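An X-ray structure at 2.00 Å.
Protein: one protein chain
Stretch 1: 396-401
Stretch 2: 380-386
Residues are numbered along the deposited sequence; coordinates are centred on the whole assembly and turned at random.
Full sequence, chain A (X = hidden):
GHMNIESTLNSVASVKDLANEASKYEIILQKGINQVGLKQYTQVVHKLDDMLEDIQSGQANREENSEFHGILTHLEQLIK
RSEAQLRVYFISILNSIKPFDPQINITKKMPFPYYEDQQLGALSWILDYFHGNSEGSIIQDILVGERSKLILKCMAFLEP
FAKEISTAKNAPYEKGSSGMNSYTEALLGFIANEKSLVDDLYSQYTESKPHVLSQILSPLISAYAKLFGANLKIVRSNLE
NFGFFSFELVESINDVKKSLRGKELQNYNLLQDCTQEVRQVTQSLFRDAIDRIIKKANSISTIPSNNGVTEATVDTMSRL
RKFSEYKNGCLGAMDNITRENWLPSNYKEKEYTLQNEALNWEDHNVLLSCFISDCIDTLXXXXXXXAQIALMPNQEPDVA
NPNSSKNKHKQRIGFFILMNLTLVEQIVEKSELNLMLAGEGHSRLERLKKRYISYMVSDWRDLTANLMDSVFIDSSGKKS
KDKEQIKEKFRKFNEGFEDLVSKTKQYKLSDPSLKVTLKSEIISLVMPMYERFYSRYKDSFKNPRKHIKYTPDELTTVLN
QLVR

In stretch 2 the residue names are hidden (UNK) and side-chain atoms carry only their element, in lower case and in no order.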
ATOM      1  N   GLU A 396      22.903 -30.350 -12.089  1.00 22.89           N
ATOM      2  CA  GLU A 396      22.620 -28.937 -11.905  1.00 24.52           C
ATOM      3  C   GLU A 396      21.237 -28.784 -12.541  1.00 24.07           C
ATOM      4  O   GLU A 396      21.017 -29.222 -13.667  1.00 24.49           O
ATOM      5  CB  GLU A 396      23.640 -28.074 -12.652  1.00 26.65           C
ATOM      6  CG  GLU A 396      23.236 -26.607 -12.786  1.00 29.39           C
ATOM      7  CD  GLU A 396      24.195 -25.803 -13.656  1.00 33.47           C
ATOM      8  OE1 GLU A 396      24.704 -26.360 -14.658  1.00 33.59           O
ATOM      9  OE2 GLU A 396      24.423 -24.611 -13.352  1.00 30.75           O
ATOM     10  N   PRO A 397      20.283 -28.186 -11.819  1.00 23.41           N
ATOM     11  CA  PRO A 397      18.939 -28.014 -12.373  1.00 23.11           C
ATOM     12  C   PRO A 397      18.916 -27.176 -13.645  1.00 22.17           C
ATOM     13  O   PRO A 397      19.680 -26.221 -13.782  1.00 21.47           O
ATOM     14  CB  PRO A 397      18.184 -27.336 -11.233  1.00 23.96           C
ATOM     15  CG  PRO A 397      18.843 -27.924 -10.016  1.00 24.26           C
ATOM     16  CD  PRO A 397      20.308 -27.828 -10.392  1.00 23.76           C
ATOM     17  N   ASP A 398      18.050 -27.555 -14.580  1.00 21.46           N
ATOM     18  CA  ASP A 398      17.890 -26.810 -15.819  1.00 20.44           C
ATOM     19  C   ASP A 398      16.399 -26.523 -15.928  1.00 19.90           C
ATOM     20  O   ASP A 398      15.662 -27.230 -16.610  1.00 17.82           O
ATOM     21  CB  ASP A 398      18.381 -27.623 -17.022  1.00 21.82           C
ATOM     22  CG  ASP A 398      18.225 -26.868 -18.334  1.00 23.98           C
ATOM     23  OD1 ASP A 398      18.138 -25.621 -18.288  1.00 24.68           O
ATOM     24  OD2 ASP A 398      18.198 -27.510 -19.405  1.00 23.79           O
ATOM     25  N   VAL A 399      15.961 -25.486 -15.223  1.00 20.09           N
ATOM     26  CA  VAL A 399      14.555 -25.113 -15.188  1.00 19.26           C
ATOM     27  C   VAL A 399      14.088 -24.382 -16.434  1.00 19.59           C
ATOM     28  O   VAL A 399      14.896 -23.853 -17.206  1.00 17.79           O
ATOM     29  CB  VAL A 399      14.240 -24.212 -13.965  1.00 20.62           C
ATOM     30  CG1 VAL A 399      14.627 -24.929 -12.672  1.00 19.17           C
ATOM     31  CG2 VAL A 399      14.979 -22.874 -14.091  1.00 18.53           C
ATOM     32  N   ALA A 400      12.769 -24.348 -16.607  1.00 18.50           N
ATOM     33  CA  ALA A 400      12.145 -23.674 -17.735  1.00 20.08           C
ATOM     34  C   ALA A 400      12.686 -24.167 -19.062  1.00 20.03           C
ATOM     35  O   ALA A 400      12.891 -23.383 -19.984  1.00 23.30           O
ATOM     36  CB  ALA A 400      12.346 -22.170 -17.619  1.00 22.28           C
ATOM     37  N   ASN A 401      12.931 -25.463 -19.163  1.00 19.65           N
ATOM     38  CA  ASN A 401      13.433 -26.015 -20.407  1.00 17.36           C
ATOM     39  C   ASN A 401      12.789 -27.358 -20.702  1.00 16.74           C
ATOM     40  O   ASN A 401      13.270 -28.396 -20.265  1.00 17.32           O
ATOM     41  CB  ASN A 401      14.957 -26.158 -20.356  1.00 17.12           C
ATOM     42  CG  ASN A 401      15.526 -26.744 -21.634  1.00 20.19           C
ATOM     43  OD1 ASN A 401      14.832 -26.823 -22.652  1.00 19.29           O
ATOM     44  ND2 ASN A 401      16.797 -27.146 -21.594  1.00 19.26           N
ATOM     45  N   UNK A 380       6.428 -21.266  -9.449  1.00 18.14           N
ATOM     46  CA  UNK A 380       6.552 -22.383 -10.374  1.00 18.77           C
ATOM     47  C   UNK A 380       7.998 -22.823 -10.596  1.00 18.16           C
ATOM     48  O   UNK A 380       8.314 -24.003 -10.443  1.00 18.48           O
ATOM     49  c   UNK A 380       5.892 -22.035 -11.717  1.00 19.48           C
ATOM     50  N   UNK A 381       8.874 -21.884 -10.949  1.00 18.79           N
ATOM     51  CA  UNK A 381      10.272 -22.220 -11.212  1.00 18.66           C
ATOM     52  C   UNK A 381      10.999 -22.755  -9.974  1.00 18.79           C
ATOM     53  O   UNK A 381      11.773 -23.703 -10.068  1.00 18.46           O
ATOM     54  c   UNK A 381      12.415 -21.446 -12.300  1.00 21.81           C
ATOM     55  c   UNK A 381      11.207 -19.925 -10.733  1.00 21.59           C
ATOM     56  c   UNK A 381      11.052 -21.001 -11.789  1.00 21.30           C
ATOM     57  N   UNK A 382      10.758 -22.155  -8.813  1.00 17.16           N
ATOM     58  CA  UNK A 382      11.406 -22.629  -7.590  1.00 17.17           C
ATOM     59  C   UNK A 382      10.897 -24.008  -7.175  1.00 15.75           C
ATOM     60  O   UNK A 382      11.658 -24.829  -6.663  1.00 14.18           O
ATOM     61  o   UNK A 382      13.369 -20.659  -6.038  1.00 21.57           O
ATOM     62  c   UNK A 382      12.263 -20.511  -6.559  1.00 22.27           C
ATOM     63  c   UNK A 382      11.228 -21.608  -6.477  1.00 17.23           C
ATOM     64  n   UNK A 382      11.927 -19.420  -7.245  1.00 19.93           N
ATOM     65  N   UNK A 383       9.614 -24.273  -7.397  1.00 14.63           N
ATOM     66  CA  UNK A 383       9.105 -25.602  -7.096  1.00 13.53           C
ATOM     67  C   UNK A 383       9.767 -26.562  -8.086  1.00 11.54           C
ATOM     68  O   UNK A 383      10.067 -27.703  -7.743  1.00 12.17           O
ATOM     69  c   UNK A 383       6.734 -25.138  -6.125  1.00 14.55           C
ATOM     70  c   UNK A 383       5.270 -25.226  -6.504  1.00 15.32           C
ATOM     71  c   UNK A 383       7.021 -25.929  -4.847  1.00 17.04           C
ATOM     72  c   UNK A 383       7.591 -25.677  -7.267  1.00 15.08           C
ATOM     73  N   UNK A 384       9.991 -26.102  -9.316  1.00 11.29           N
ATOM     74  CA  UNK A 384      10.628 -26.948 -10.328  1.00 10.99           C
ATOM     75  C   UNK A 384      12.075 -27.229  -9.948  1.00 13.30           C
ATOM     76  O   UNK A 384      12.544 -28.372 -10.034  1.00 12.98           O
ATOM     77  o   UNK A 384      12.242 -27.483 -14.715  1.00 12.63           O
ATOM     78  o   UNK A 384      10.985 -25.687 -14.556  1.00 16.99           O
ATOM     79  c   UNK A 384      10.624 -26.294 -11.718  1.00 11.46           C
ATOM     80  c   UNK A 384      10.849 -27.339 -12.811  1.00 12.56           C
ATOM     81  c   UNK A 384      11.397 -26.788 -14.118  1.00 14.27           C
ATOM     82  N   UNK A 385      12.790 -26.176  -9.563  1.00 14.80           N
ATOM     83  CA  UNK A 385      14.183 -26.306  -9.158  1.00 18.25           C
ATOM     84  C   UNK A 385      14.310 -27.331  -8.031  1.00 16.94           C
ATOM     85  O   UNK A 385      15.160 -28.220  -8.079  1.00 17.63           O
ATOM     86  c   UNK A 385      16.237 -22.082  -9.679  1.00 32.64           C
ATOM     87  c   UNK A 385      14.736 -24.952  -8.697  1.00 20.34           C
ATOM     88  c   UNK A 385      16.142 -25.031  -8.115  1.00 26.49           C
ATOM     89  n   UNK A 385      15.022 -21.844  -9.199  1.00 33.36           N
ATOM     90  c   UNK A 385      16.733 -23.658  -7.831  1.00 27.16           C
ATOM     91  n   UNK A 385      17.057 -22.927  -9.056  1.00 31.02           N
ATOM     92  n   UNK A 385      16.632 -21.474 -10.790  1.00 33.16           N
ATOM     93  N   UNK A 386      13.456 -27.209  -7.024  1.00 16.15           N
ATOM     94  CA  UNK A 386      13.483 -28.135  -5.905  1.00 15.83           C
ATOM     95  C   UNK A 386      13.171 -29.558  -6.351  1.00 13.63           C
ATOM     96  O   UNK A 386      13.790 -30.512  -5.889  1.00 15.09           O
ATOM     97  c   UNK A 386      11.403 -28.353  -2.675  1.00 26.70           C
ATOM     98  c   UNK A 386      12.486 -27.715  -4.835  1.00 18.34           C
ATOM     99  c   UNK A 386      12.443 -28.704  -3.683  1.00 21.69           C
ATOM    100  n   UNK A 386       9.050 -28.399  -2.049  1.00 30.04           N
ATOM    101  c   UNK A 386      10.007 -28.691  -3.146  1.00 26.69           C
TER

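Position 380 carries a single side-chain carbon, the CB, whose nearest approach to the 396-401 segment is 8.7 Å, to Ala400 CB. One carbon and nothing beyond it identifies alanine, Ala380, here buried in the helix that runs through the whole stretch.

At position 381 there are three side-chain carbons, one attached to CA and carrying the other two, one of which lies 3.4 Å from Val399 CG2. A fork directly at CB, with no heteroatom, is valine. Val381 sets its CB sideways to the loop, yet its CG2 makes this tight apolar contact.

Position 382 has two carbons, the second bearing one oxygen and one nitrogen. This terminal amide is that of asparagine. The CA-to-CB bond of Asn382 points away from the loop, and the side chain makes no contact with it.

Position 383 shows four carbons forked at the second, the pattern of leucine. Leu383 is buried but out of reach of the loop.

Three carbons in a row, the third carrying two oxygens, make up the side chain at position 384, whose CA-to-CB bond points toward the loop. One oxygen lies 3.0 Å from Ala400 N, and the chain length and carboxylate specify glutamate. With chi1 and chi2 both t, Glu384 is extended, and its OE1 accepts a nearly linear hydrogen bond from Ala400 N (179° at the hydrogen). Its OE2 approaches Val399 CA to 3.3 Å.

Position 385 has three carbons, a nitrogen, then a carbon bearing two further nitrogens. Val399 CG1 lies over one face of this group and 3.8 Å from CA of position 385. The group is a guanidinium, hence arginine. Pro397 adds a looser contact, with its CG 4.2 Å from Arg385 O.

Four carbons in a row ending in nitrogen at position 386 denote lysine. The CA-to-CB bond of Lys386 points away, and its amine is hydrogen-bonded elsewhere in the structure.

The contact thus draws on positions 381, 384 and 385, brought together by the helical turn; Arg385 N donates to Val381 O at 2.7 Å. Val399 is the central loop residue, buried against all three and covered over 85 Å² by the helix. Beside this packing, the carboxylate of Glu384 satisfies a backbone amide in a loop without regular secondary structure, fixing Ala400 directly after the valine. Within the loop, Asn401 ND2 donates to Asp398 OD2 at 2.6 Å, a side-chain bond bridging the residues that flank Val399 and Ala400. In all, 271 Å² is buried.

Stretch 2, residues 380-386: AVNLERK
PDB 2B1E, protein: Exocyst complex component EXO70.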